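Local coordinates for Serine/threonine-protein kinase Tel1 (Chaetomium thermophilum, PDB 6SKY) that probably acts as a DNA damage sensor, phosphorylating serine or threonine in [ST]-Q motifs of its substrates to activate checkpoint signalling after genotoxic stress, at residues 1518-1522 and 1536-1540; 1597-1603 and 1632-1636; 1476-1481 and 1511-1515; 1532-1536 and 1571-1575. All coordinates share one frame. Numbering follows the deposited sequence.

Contact 1 of 4, residues 1518-1522 and 1536-1540; sequences YLAAY and FRSIT
L1519, Y1522 and F1536 form the apolar heart of this contact between the C-terminal turn of helix 1502-1521 and the middle of helix 1530-1543. Residues 1518-1520 and 1536-1540 are helical; Y1522 leaves the helix with an extended backbone (phi/psi -71/143). CA atoms pair L1519 with T1540 at 6.8 Å and A1520 with R1537 at 7.1 Å. L1519, rotamer mt, points toward the partner helix: its CD2 lies 4.1 Å from F1536 CZ and its CD1 4.2 Å from T1540 CG2. F1536 (chi1 t, chi2 91°) also points across, and Y1522 (chi1 t, chi2 88°) lays CE2 over one face of the F1536 ring, with Y1522 CD2 3.5 Å from F1536 CE2. The ring pair is oblique, centroids 5.0 Å apart and planes at 34°. This is close packing of consecutive helices in the alpha-solenoid, with A1474 and A1477 of helix 1470-1487 touching F1536 and L1519 respectively. The Y1522 hydroxyl is hydrogen-bonded to the backbone oxygen of L1466. T1540, chi1 p, keeps OG1 2.7 Å from F1536 O, turned back on its own helix. At the exposed margin R1537 (mm, then chi3 t) has NE 3.9 Å from Y1522 O and 4.3 Å from A1520 O.

Contact 2 of 4, residues 1597-1603 and 1632-1636; sequences SSRLDVI and WAGRV
Segment 1597-1603 is an irregular loop between helices 1578-1588 and 1606-1619, and it runs past one face of a regular helical segment, 1632-1636 of helix 1627-1644, as loop-on-helix packing within the alpha-solenoid. The nearest CA pairs are S1598 with R1635 at 9.4 Å, D1601 with W1632 at 9.6 Å and I1603 with V1636 at 7.4 Å, so side chains bridge most of the gap. Two side-chain turns shape the loop: S1597 OG accepts from R1599 N at 3.1 Å in an ST turn, and D1601 OD1 accepts from I1603 N at 2.9 Å in an Asx turn. D1601 (chi1 t) points toward the helix and divides its carboxylate. OD1 also receives a weak hydrogen bond from W1632 NE1 at 3.4 Å, at the indole edge, while OD2 makes a salt bridge to R1635 NH1 at 3.0 Å. R1635 extends through chi1 and chi2 (both t), then bends at chi3 (-105°, between wells); its NH1 donates weakly to S1597 O at 3.2 Å, and its NH2 bonds P1595 O. W1632 (chi1 t, chi2 83°) brings CZ2 to 4.1 Å from V1602 CG1 and 4.3 Å from I1603 CD1, which also lies 4.3 Å from V1636 CG2. L1562 and L1566 of helix 1557-1569 also touch the indole. A buried arginine-carboxylate pair, flanked by apolar packing, thus ties the loop to the helix with its charge compensated locally.

Contact 3 of 4, residues 1476-1481 and 1511-1515; sequences YALSSL and FHAWF
Y1476 opens a segment of helix 1470-1487 that packs nearly antiparallel against residues 1511-1515 of helix 1502-1521: the short axes approach to 11.8 Å at a signed crossing angle of -156°. The CA register sets A1477 opposite F1515 at 8.4 Å and L1481 opposite H1512 at 7.2 Å. Y1476 (chi1 t, chi2 72°) brings CE2 to 4.2 Å from F1515 CZ, its side chain also touching L1435 and R1439 of helix 1429-1441. A1477 offers a small surface, with CB 4.1 Å from F1515 CZ. The F1515 ring (chi1 t, chi2 20°) is a knob in the hole formed by Y1476, A1477, S1480 and L1481, an interlocking of antiparallel helices within the alpha-solenoid. L1478 and S1479 turn to other neighbours, touching A1584 and A1580 of helix 1578-1588. S1480 points toward the partner: its CB meets the edge of the phenylalanine, 4.2 Å from F1515 CE2, and its OG lies 4.5 Å from F1511 CE1. L1481, rotamer mt, has CD2 4.1 Å from F1515 CD2 and over the face of the H1512 imidazole, 4.3 Å from the centroid and 13° off the normal, a CH-pi contact; H1512 (chi1 t) is held by a hydrogen bond from NE2 to A1544 O.

Contact 4 of 4, residues 1532-1536 and 1571-1575; sequences QKQAF and RENQL
Between helices 1557-1569 and 1578-1588 the chain passes through an irregular loop, and residues 1571-1575 of it lie along one side of the helical segment 1532-1536, with Q1532 and L1575 nearest at 7.2 Å between CA atoms. R1571, nearly fully extended in backbone (phi/psi -169/178), reaches out with chi2 and chi3 t, so that the edge of its guanidinium meets the helix, NH1 3.9 Å from A1535 CB. N1573 follows, and its backbone oxygen is the polar anchor: Q1532 NE2 donates weakly to N1573 O at 2.8 Å. The N1573 side chain leads elsewhere, its OD1 bonding K1528 NZ. Q1532 makes this reach with chi1 -84° and chi2 -152°. L1575, chi1 off-rotamer at -139° and chi2 p, points toward the helix. Its CD2 lies 3.8 Å from F1536 CB, near the plane of that ring, and its CD1 is 3.2 Å from Q1532 OE1; its amide N bonds D1568 OD1, and A1474 of helix 1470-1487 touches its side chain. In this loop-on-helix packing of the alpha-solenoid Q1532 and L1575 bury nearly equal areas, so the contact is mixed: the glutamine gives its amide, weakly, to a backbone oxygen, while the leucine packs between that side chain and F1536.

How the contacts relate
Contacts 1, 3 and 4 belong to one continuous patch of the alpha-solenoid. Contact 3 and contact 1 use successive parts of helix 1502-1521; their centres lie 10 Å apart and they touch, L1519 CD1 being 3.6 Å from A1477 CB and 3.9 Å from L1481 CD1. Contact 1 and contact 4 share F1536, which meets Y1522 and L1519 in one and L1575 in the other, with centres 12 Å apart. Contacts 3 and 4 do not touch; their nearest atoms are about 6 Å apart. Contact 2 stands apart, its centre 24 to 29 Å from the others, although helix 1557-1569 lies against both contact 1 and contact 2. All four lie away from the ATP-analogue and magnesium site.

Contact 1 of 4, residues 1518-1522 and 1536-1540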
loop_
_atom_site.group_PDB
_atom_site.type_symbol
_atom_site.label_atom_id
_atom_site.label_comp_id
_atom_site.label_asym_id
_atom_site.label_seq_id
_atom_site.Cartn_x
_atom_site.Cartn_y
_atom_site.Cartn_z
ATOM N N TYR A 1518 -2.710 -38.302 67.825
ATOM C CA TYR A 1518 -1.616 -37.441 68.255
ATOM C C TYR A 1518 -1.475 -36.236 67.335
ATOM O O TYR A 1518 -1.323 -35.100 67.797
ATOM C CB TYR A 1518 -0.314 -38.241 68.297
ATOM C CG TYR A 1518 0.892 -37.395 68.593
ATOM C CD1 TYR A 1518 1.707 -36.930 67.574
ATOM C CD2 TYR A 1518 1.209 -37.048 69.892
ATOM C CE1 TYR A 1518 2.803 -36.146 67.844
ATOM C CE2 TYR A 1518 2.300 -36.268 70.170
ATOM C CZ TYR A 1518 3.094 -35.819 69.144
ATOM O OH TYR A 1518 4.187 -35.038 69.431
ATOM N N LEU A 1519 -1.526 -36.471 66.023
ATOM C CA LEU A 1519 -1.370 -35.381 65.068
ATOM C C LEU A 1519 -2.541 -34.414 65.134
ATOM O O LEU A 1519 -2.354 -33.198 65.019
ATOM C CB LEU A 1519 -1.218 -35.938 63.660
ATOM C CG LEU A 1519 0.093 -36.662 63.407
ATOM C CD1 LEU A 1519 0.035 -37.382 62.082
ATOM C CD2 LEU A 1519 1.224 -35.668 63.430
ATOM N N ALA A 1520 -3.758 -34.933 65.304
ATOM C CA ALA A 1520 -4.906 -34.055 65.483
ATOM C C ALA A 1520 -4.742 -33.200 66.727
ATOM O O ALA A 1520 -5.150 -32.033 66.748
ATOM C CB ALA A 1520 -6.190 -34.878 65.560
ATOM N N ALA A 1521 -4.130 -33.755 67.767
ATOM C CA ALA A 1521 -3.877 -33.019 68.995
ATOM C C ALA A 1521 -2.588 -32.211 68.952
ATOM O O ALA A 1521 -2.306 -31.474 69.901
ATOM C CB ALA A 1521 -3.842 -33.982 70.184
ATOM N N TYR A 1522 -1.802 -32.328 67.884
ATOM C CA TYR A 1522 -0.540 -31.605 67.794
ATOM C C TYR A 1522 -0.784 -30.117 67.588
ATOM O O TYR A 1522 -1.712 -29.712 66.886
ATOM C CB TYR A 1522 0.308 -32.156 66.647
ATOM C CG TYR A 1522 1.629 -31.448 66.458
ATOM C CD1 TYR A 1522 2.758 -31.855 67.145
ATOM C CD2 TYR A 1522 1.748 -30.375 65.587
ATOM C CE1 TYR A 1522 3.959 -31.211 66.978
ATOM C CE2 TYR A 1522 2.947 -29.730 65.415
ATOM C CZ TYR A 1522 4.048 -30.154 66.112
ATOM O OH TYR A 1522 5.247 -29.513 65.945
ATOM N N PHE A 1536 -0.804 -27.765 57.922
ATOM C CA PHE A 1536 -0.451 -28.951 58.692
ATOM C C PHE A 1536 -1.690 -29.766 59.029
ATOM O O PHE A 1536 -1.716 -30.990 58.838
ATOM C CB PHE A 1536 0.286 -28.533 59.964
ATOM C CG PHE A 1536 0.847 -29.677 60.743
ATOM C CD1 PHE A 1536 2.126 -30.126 60.505
ATOM C CD2 PHE A 1536 0.098 -30.303 61.715
ATOM C CE1 PHE A 1536 2.642 -31.175 61.213
ATOM C CE2 PHE A 1536 0.613 -31.357 62.423
ATOM C CZ PHE A 1536 1.886 -31.793 62.170
ATOM N N ARG A 1537 -2.727 -29.099 59.540
ATOM C CA ARG A 1537 -3.964 -29.795 59.874
ATOM C C ARG A 1537 -4.529 -30.518 58.661
ATOM O O ARG A 1537 -4.878 -31.701 58.734
ATOM C CB ARG A 1537 -4.990 -28.810 60.432
ATOM C CG ARG A 1537 -4.610 -28.199 61.763
ATOM C CD ARG A 1537 -4.554 -29.245 62.855
ATOM N NE ARG A 1537 -4.355 -28.640 64.167
ATOM C CZ ARG A 1537 -5.330 -28.104 64.894
ATOM N NH1 ARG A 1537 -6.572 -28.091 64.432
ATOM N NH2 ARG A 1537 -5.062 -27.574 66.081
ATOM N N SER A 1538 -4.620 -29.819 57.531
ATOM C CA SER A 1538 -5.226 -30.407 56.343
ATOM C C SER A 1538 -4.401 -31.572 55.820
ATOM O O SER A 1538 -4.948 -32.634 55.506
ATOM C CB SER A 1538 -5.400 -29.339 55.270
ATOM O OG SER A 1538 -4.263 -28.503 55.216
ATOM N N ILE A 1539 -3.081 -31.401 55.728
ATOM C CA ILE A 1539 -2.227 -32.475 55.231
ATOM C C ILE A 1539 -2.372 -33.713 56.102
ATOM O O ILE A 1539 -2.658 -34.808 55.609
ATOM C CB ILE A 1539 -0.762 -32.009 55.151
ATOM C CG1 ILE A 1539 -0.551 -31.112 53.934
ATOM C CG2 ILE A 1539 0.170 -33.193 55.082
ATOM C CD1 ILE A 1539 0.817 -30.482 53.881
ATOM N N THR A 1540 -2.198 -33.554 57.416
ATOM C CA THR A 1540 -2.245 -34.708 58.308
ATOM C C THR A 1540 -3.614 -35.375 58.288
ATOM O O THR A 1540 -3.718 -36.604 58.169
ATOM C CB THR A 1540 -1.879 -34.276 59.723
ATOM O OG1 THR A 1540 -2.676 -33.145 60.091
ATOM C CG2 THR A 1540 -0.419 -33.892 59.787
#

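Contact 2 of 4, residues 1597-1603 and 1632-1636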
loop_
_atom_site.group_PDB
_atom_site.type_symbol
_atom_site.label_atom_id
_atom_site.label_comp_id
_atom_site.label_asym_id
_atom_site.label_seq_id
_atom_site.Cartn_x
_atom_site.Cartn_y
_atom_site.Cartn_z
ATOM N N SER A 1597 -15.568 -35.562 33.288
ATOM C CA SER A 1597 -15.872 -34.176 32.986
ATOM C C SER A 1597 -14.845 -33.274 33.659
ATOM O O SER A 1597 -13.821 -33.732 34.170
ATOM C CB SER A 1597 -17.292 -33.839 33.427
ATOM O OG SER A 1597 -17.495 -32.439 33.440
ATOM N N SER A 1598 -15.105 -31.976 33.657
ATOM C CA SER A 1598 -14.259 -31.031 34.356
ATOM C C SER A 1598 -15.037 -30.175 35.337
ATOM O O SER A 1598 -14.446 -29.298 35.968
ATOM C CB SER A 1598 -13.521 -30.125 33.366
ATOM O OG SER A 1598 -12.622 -29.274 34.044
ATOM N N ARG A 1599 -16.342 -30.387 35.471
ATOM C CA ARG A 1599 -17.085 -29.767 36.556
ATOM C C ARG A 1599 -16.886 -30.506 37.867
ATOM O O ARG A 1599 -17.069 -29.915 38.934
ATOM C CB ARG A 1599 -18.576 -29.707 36.210
ATOM C CG ARG A 1599 -19.332 -28.614 36.946
ATOM C CD ARG A 1599 -20.753 -28.457 36.431
ATOM N NE ARG A 1599 -21.389 -27.254 36.966
ATOM C CZ ARG A 1599 -22.669 -26.939 36.795
ATOM N NH1 ARG A 1599 -23.468 -27.739 36.101
ATOM N NH2 ARG A 1599 -23.153 -25.822 37.320
ATOM N N LEU A 1600 -16.512 -31.781 37.805
ATOM C CA LEU A 1600 -16.219 -32.589 38.978
ATOM C C LEU A 1600 -14.734 -32.647 39.283
ATOM O O LEU A 1600 -14.292 -33.557 39.984
ATOM C CB LEU A 1600 -16.754 -34.004 38.783
ATOM C CG LEU A 1600 -18.165 -34.098 38.217
ATOM C CD1 LEU A 1600 -18.541 -35.549 37.998
ATOM C CD2 LEU A 1600 -19.149 -33.412 39.144
ATOM N N ASP A 1601 -13.958 -31.707 38.767
ATOM C CA ASP A 1601 -12.513 -31.736 38.879
ATOM C C ASP A 1601 -12.053 -30.786 39.973
ATOM O O ASP A 1601 -12.659 -29.739 40.204
ATOM C CB ASP A 1601 -11.873 -31.359 37.544
ATOM C CG ASP A 1601 -10.424 -31.747 37.463
ATOM O OD1 ASP A 1601 -9.660 -31.377 38.369
ATOM O OD2 ASP A 1601 -10.045 -32.427 36.492
ATOM N N VAL A 1602 -10.969 -31.163 40.651
ATOM C CA VAL A 1602 -10.456 -30.337 41.733
ATOM C C VAL A 1602 -9.892 -29.030 41.202
ATOM O O VAL A 1602 -9.819 -28.044 41.941
ATOM C CB VAL A 1602 -9.410 -31.118 42.551
ATOM C CG1 VAL A 1602 -8.152 -31.360 41.745
ATOM C CG2 VAL A 1602 -9.093 -30.397 43.838
ATOM N N ILE A 1603 -9.504 -28.992 39.932
ATOM C CA ILE A 1603 -9.133 -27.763 39.245
ATOM C C ILE A 1603 -10.055 -27.637 38.044
ATOM O O ILE A 1603 -9.937 -28.404 37.081
ATOM C CB ILE A 1603 -7.662 -27.758 38.816
ATOM C CG1 ILE A 1603 -6.755 -27.763 40.042
ATOM C CG2 ILE A 1603 -7.377 -26.551 37.956
ATOM C CD1 ILE A 1603 -5.301 -27.590 39.721
ATOM N N TRP A 1632 -4.104 -35.823 33.375
ATOM C CA TRP A 1632 -4.630 -34.752 34.216
ATOM C C TRP A 1632 -3.700 -33.540 34.224
ATOM O O TRP A 1632 -4.158 -32.392 34.165
ATOM C CB TRP A 1632 -4.859 -35.282 35.627
ATOM C CG TRP A 1632 -5.344 -34.269 36.588
ATOM C CD1 TRP A 1632 -6.624 -33.859 36.767
ATOM C CD2 TRP A 1632 -4.556 -33.536 37.523
ATOM N NE1 TRP A 1632 -6.682 -32.905 37.744
ATOM C CE2 TRP A 1632 -5.421 -32.692 38.226
ATOM C CE3 TRP A 1632 -3.199 -33.507 37.825
ATOM C CZ2 TRP A 1632 -4.975 -31.835 39.209
ATOM C CZ3 TRP A 1632 -2.763 -32.658 38.794
ATOM C CH2 TRP A 1632 -3.643 -31.831 39.478
ATOM N N ALA A 1633 -2.392 -33.773 34.287
ATOM C CA ALA A 1633 -1.443 -32.671 34.255
ATOM C C ALA A 1633 -1.485 -31.948 32.921
ATOM O O ALA A 1633 -1.343 -30.724 32.867
ATOM C CB ALA A 1633 -0.036 -33.181 34.534
ATOM N N GLY A 1634 -1.677 -32.686 31.832
ATOM C CA GLY A 1634 -1.847 -32.046 30.544
ATOM C C GLY A 1634 -3.105 -31.214 30.472
ATOM O O GLY A 1634 -3.112 -30.141 29.884
ATOM N N ARG A 1635 -4.187 -31.696 31.069
ATOM C CA ARG A 1635 -5.411 -30.908 31.091
ATOM C C ARG A 1635 -5.219 -29.607 31.861
ATOM O O ARG A 1635 -5.681 -28.547 31.431
ATOM C CB ARG A 1635 -6.536 -31.732 31.693
ATOM C CG ARG A 1635 -7.894 -31.318 31.257
ATOM C CD ARG A 1635 -8.906 -31.819 32.235
ATOM N NE ARG A 1635 -9.650 -32.965 31.743
ATOM C CZ ARG A 1635 -10.495 -33.662 32.490
ATOM N NH1 ARG A 1635 -10.683 -33.332 33.755
ATOM N NH2 ARG A 1635 -11.144 -34.690 31.975
ATOM N N VAL A 1636 -4.504 -29.661 32.983
ATOM C CA VAL A 1636 -4.263 -28.452 33.768
ATOM C C VAL A 1636 -3.343 -27.488 33.025
ATOM O O VAL A 1636 -3.596 -26.280 32.985
ATOM C CB VAL A 1636 -3.703 -28.824 35.150
ATOM C CG1 VAL A 1636 -3.215 -27.601 35.873
ATOM C CG2 VAL A 1636 -4.762 -29.510 35.959
#

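Contact 3 of 4, residues 1476-1481 and 1511-1515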
loop_
_atom_site.group_PDB
_atom_site.type_symbol
_atom_site.label_atom_id
_atom_site.label_comp_id
_atom_site.label_asym_id
_atom_site.label_seq_id
_atom_site.Cartn_x
_atom_site.Cartn_y
_atom_site.Cartn_z
ATOM N N TYR A 1476 7.455 -36.314 58.035
ATOM C CA TYR A 1476 7.495 -37.655 58.604
ATOM C C TYR A 1476 6.098 -38.236 58.734
ATOM O O TYR A 1476 5.876 -39.407 58.417
ATOM C CB TYR A 1476 8.190 -37.639 59.960
ATOM C CG TYR A 1476 8.184 -38.992 60.613
ATOM C CD1 TYR A 1476 8.979 -40.011 60.130
ATOM C CD2 TYR A 1476 7.366 -39.255 61.698
ATOM C CE1 TYR A 1476 8.969 -41.246 60.706
ATOM C CE2 TYR A 1476 7.348 -40.489 62.279
ATOM C CZ TYR A 1476 8.152 -41.481 61.780
ATOM O OH TYR A 1476 8.146 -42.722 62.356
ATOM N N ALA A 1477 5.140 -37.430 59.188
ATOM C CA ALA A 1477 3.766 -37.888 59.314
ATOM C C ALA A 1477 3.188 -38.260 57.960
ATOM O O ALA A 1477 2.550 -39.304 57.815
ATOM C CB ALA A 1477 2.925 -36.803 59.976
ATOM N N LEU A 1478 3.394 -37.410 56.955
ATOM C CA LEU A 1478 2.882 -37.713 55.624
ATOM C C LEU A 1478 3.451 -39.023 55.101
ATOM O O LEU A 1478 2.703 -39.907 54.666
ATOM C CB LEU A 1478 3.203 -36.564 54.674
ATOM C CG LEU A 1478 2.847 -36.754 53.207
ATOM C CD1 LEU A 1478 1.416 -37.197 53.060
ATOM C CD2 LEU A 1478 3.067 -35.455 52.485
ATOM N N SER A 1479 4.776 -39.174 55.149
ATOM C CA SER A 1479 5.397 -40.385 54.627
ATOM C C SER A 1479 4.954 -41.615 55.402
ATOM O O SER A 1479 4.682 -42.666 54.811
ATOM C CB SER A 1479 6.916 -40.254 54.667
ATOM O OG SER A 1479 7.347 -39.109 53.964
ATOM N N SER A 1480 4.861 -41.502 56.727
ATOM C CA SER A 1480 4.520 -42.654 57.548
ATOM C C SER A 1480 3.077 -43.075 57.329
ATOM O O SER A 1480 2.786 -44.263 57.170
ATOM C CB SER A 1480 4.774 -42.333 59.017
ATOM O OG SER A 1480 4.691 -43.498 59.811
ATOM N N LEU A 1481 2.156 -42.112 57.317
ATOM C CA LEU A 1481 0.757 -42.434 57.079
ATOM C C LEU A 1481 0.555 -43.019 55.689
ATOM O O LEU A 1481 -0.231 -43.955 55.514
ATOM C CB LEU A 1481 -0.098 -41.188 57.274
ATOM C CG LEU A 1481 -0.136 -40.669 58.708
ATOM C CD1 LEU A 1481 -0.781 -39.303 58.762
ATOM C CD2 LEU A 1481 -0.869 -41.640 59.609
ATOM N N PHE A 1511 -1.565 -48.462 65.889
ATOM C CA PHE A 1511 -0.572 -47.399 65.804
ATOM C C PHE A 1511 -1.049 -46.274 64.899
ATOM O O PHE A 1511 -0.836 -45.099 65.200
ATOM C CB PHE A 1511 0.761 -47.936 65.298
ATOM C CG PHE A 1511 1.750 -46.855 64.994
ATOM C CD1 PHE A 1511 2.135 -46.590 63.697
ATOM C CD2 PHE A 1511 2.259 -46.067 66.008
ATOM C CE1 PHE A 1511 3.027 -45.584 63.426
ATOM C CE2 PHE A 1511 3.147 -45.060 65.740
ATOM C CZ PHE A 1511 3.530 -44.817 64.449
ATOM N N HIS A 1512 -1.677 -46.620 63.775
ATOM C CA HIS A 1512 -2.221 -45.614 62.872
ATOM C C HIS A 1512 -3.241 -44.738 63.585
ATOM O O HIS A 1512 -3.214 -43.508 63.457
ATOM C CB HIS A 1512 -2.834 -46.319 61.662
ATOM C CG HIS A 1512 -3.410 -45.399 60.631
ATOM N ND1 HIS A 1512 -3.024 -45.440 59.308
ATOM C CD2 HIS A 1512 -4.366 -44.446 60.714
ATOM C CE1 HIS A 1512 -3.702 -44.536 58.627
ATOM N NE2 HIS A 1512 -4.523 -43.919 59.456
ATOM N N ALA A 1513 -4.136 -45.355 64.358
ATOM C CA ALA A 1513 -5.141 -44.588 65.089
ATOM C C ALA A 1513 -4.495 -43.693 66.139
ATOM O O ALA A 1513 -4.842 -42.511 66.263
ATOM C CB ALA A 1513 -6.154 -45.531 65.732
ATOM N N TRP A 1514 -3.550 -44.240 66.910
ATOM C CA TRP A 1514 -2.872 -43.436 67.922
ATOM C C TRP A 1514 -2.135 -42.265 67.292
ATOM O O TRP A 1514 -2.178 -41.144 67.807
ATOM C CB TRP A 1514 -1.896 -44.295 68.725
ATOM C CG TRP A 1514 -1.026 -43.475 69.619
ATOM C CD1 TRP A 1514 -1.313 -43.064 70.882
ATOM C CD2 TRP A 1514 0.265 -42.940 69.309
ATOM N NE1 TRP A 1514 -0.283 -42.312 71.383
ATOM C CE2 TRP A 1514 0.700 -42.222 70.434
ATOM C CE3 TRP A 1514 1.095 -43.001 68.187
ATOM C CZ2 TRP A 1514 1.928 -41.571 70.473
ATOM C CZ3 TRP A 1514 2.313 -42.353 68.227
ATOM C CH2 TRP A 1514 2.717 -41.650 69.361
ATOM N N PHE A 1515 -1.455 -42.510 66.172
ATOM C CA PHE A 1515 -0.674 -41.468 65.522
ATOM C C PHE A 1515 -1.575 -40.383 64.961
ATOM O O PHE A 1515 -1.258 -39.195 65.066
ATOM C CB PHE A 1515 0.183 -42.081 64.417
ATOM C CG PHE A 1515 1.282 -41.186 63.935
ATOM C CD1 PHE A 1515 1.733 -40.142 64.712
ATOM C CD2 PHE A 1515 1.861 -41.389 62.699
ATOM C CE1 PHE A 1515 2.739 -39.321 64.272
ATOM C CE2 PHE A 1515 2.866 -40.567 62.254
ATOM C CZ PHE A 1515 3.304 -39.531 63.043
#

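Contact 4 of 4, residues 1532-1536 and 1571-1575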
loop_
_atom_site.group_PDB
_atom_site.type_symbol
_atom_site.label_atom_id
_atom_site.label_comp_id
_atom_site.label_asym_id
_atom_site.label_seq_id
_atom_site.Cartn_x
_atom_site.Cartn_y
_atom_site.Cartn_z
ATOM N N GLN A 1532 0.378 -21.929 57.812
ATOM C CA GLN A 1532 1.107 -23.178 57.991
ATOM C C GLN A 1532 0.395 -24.112 58.955
ATOM O O GLN A 1532 0.438 -25.330 58.774
ATOM C CB GLN A 1532 2.526 -22.907 58.483
ATOM C CG GLN A 1532 3.513 -22.580 57.385
ATOM C CD GLN A 1532 4.930 -22.983 57.745
ATOM O OE1 GLN A 1532 5.162 -23.634 58.761
ATOM N NE2 GLN A 1532 5.884 -22.601 56.906
ATOM N N LYS A 1533 -0.268 -23.573 59.979
ATOM C CA LYS A 1533 -0.988 -24.436 60.907
ATOM C C LYS A 1533 -2.173 -25.103 60.224
ATOM O O LYS A 1533 -2.422 -26.300 60.420
ATOM C CB LYS A 1533 -1.450 -23.639 62.124
ATOM C CG LYS A 1533 -2.021 -24.502 63.233
ATOM C CD LYS A 1533 -2.602 -23.664 64.356
ATOM C CE LYS A 1533 -1.567 -22.718 64.930
ATOM N NZ LYS A 1533 -2.150 -21.822 65.970
ATOM N N GLN A 1534 -2.906 -24.351 59.403
ATOM C CA GLN A 1534 -4.018 -24.948 58.675
ATOM C C GLN A 1534 -3.523 -25.928 57.621
ATOM O O GLN A 1534 -4.159 -26.959 57.379
ATOM C CB GLN A 1534 -4.879 -23.858 58.044
ATOM C CG GLN A 1534 -5.536 -22.945 59.061
ATOM C CD GLN A 1534 -6.465 -21.941 58.416
ATOM O OE1 GLN A 1534 -6.750 -22.024 57.223
ATOM N NE2 GLN A 1534 -6.940 -20.982 59.202
ATOM N N ALA A 1535 -2.384 -25.630 56.992
ATOM C CA ALA A 1535 -1.793 -26.570 56.047
ATOM C C ALA A 1535 -1.401 -27.865 56.737
ATOM O O ALA A 1535 -1.632 -28.954 56.205
ATOM C CB ALA A 1535 -0.582 -25.939 55.366
ATOM N N PHE A 1536 -0.804 -27.765 57.922
ATOM C CA PHE A 1536 -0.451 -28.951 58.692
ATOM C C PHE A 1536 -1.690 -29.766 59.029
ATOM O O PHE A 1536 -1.716 -30.990 58.838
ATOM C CB PHE A 1536 0.286 -28.533 59.964
ATOM C CG PHE A 1536 0.847 -29.677 60.743
ATOM C CD1 PHE A 1536 2.126 -30.126 60.505
ATOM C CD2 PHE A 1536 0.098 -30.303 61.715
ATOM C CE1 PHE A 1536 2.642 -31.175 61.213
ATOM C CE2 PHE A 1536 0.613 -31.357 62.423
ATOM C CZ PHE A 1536 1.886 -31.793 62.170
ATOM N N ARG A 1571 5.709 -22.101 47.279
ATOM C CA ARG A 1571 5.690 -21.225 48.445
ATOM C C ARG A 1571 7.134 -20.874 48.774
ATOM O O ARG A 1571 8.071 -21.351 48.126
ATOM C CB ARG A 1571 5.006 -21.879 49.645
ATOM C CG ARG A 1571 3.565 -21.478 49.847
ATOM C CD ARG A 1571 2.961 -22.249 50.997
ATOM N NE ARG A 1571 1.505 -22.270 50.942
ATOM C CZ ARG A 1571 0.739 -22.948 51.789
ATOM N NH1 ARG A 1571 1.292 -23.661 52.758
ATOM N NH2 ARG A 1571 -0.579 -22.915 51.667
ATOM N N GLU A 1572 7.308 -20.043 49.796
ATOM C CA GLU A 1572 8.626 -19.676 50.295
ATOM C C GLU A 1572 8.980 -20.364 51.601
ATOM O O GLU A 1572 10.136 -20.739 51.802
ATOM C CB GLU A 1572 8.714 -18.159 50.485
ATOM C CG GLU A 1572 10.095 -17.658 50.893
ATOM C CD GLU A 1572 10.107 -16.178 51.224
ATOM O OE1 GLU A 1572 9.022 -15.611 51.475
ATOM O OE2 GLU A 1572 11.202 -15.579 51.234
ATOM N N ASN A 1573 8.010 -20.548 52.491
ATOM C CA ASN A 1573 8.195 -21.276 53.744
ATOM C C ASN A 1573 7.327 -22.523 53.654
ATOM O O ASN A 1573 6.190 -22.538 54.130
ATOM C CB ASN A 1573 7.823 -20.414 54.944
ATOM C CG ASN A 1573 8.639 -19.141 55.024
ATOM O OD1 ASN A 1573 8.393 -18.187 54.291
ATOM N ND2 ASN A 1573 9.615 -19.119 55.924
ATOM N N GLN A 1574 7.868 -23.575 53.054
ATOM C CA GLN A 1574 7.100 -24.775 52.771
ATOM C C GLN A 1574 7.272 -25.802 53.880
ATOM O O GLN A 1574 8.346 -25.943 54.467
ATOM C CB GLN A 1574 7.507 -25.380 51.430
ATOM C CG GLN A 1574 8.982 -25.635 51.284
ATOM C CD GLN A 1574 9.322 -26.227 49.942
ATOM O OE1 GLN A 1574 8.699 -25.899 48.935
ATOM N NE2 GLN A 1574 10.306 -27.116 49.917
ATOM N N LEU A 1575 6.188 -26.524 54.153
ATOM C CA LEU A 1575 6.173 -27.490 55.242
ATOM C C LEU A 1575 6.938 -28.753 54.868
ATOM O O LEU A 1575 7.887 -29.145 55.553
ATOM C CB LEU A 1575 4.728 -27.820 55.611
ATOM C CG LEU A 1575 4.422 -27.934 57.098
ATOM C CD1 LEU A 1575 4.928 -26.710 57.827
ATOM C CD2 LEU A 1575 2.935 -28.102 57.307
#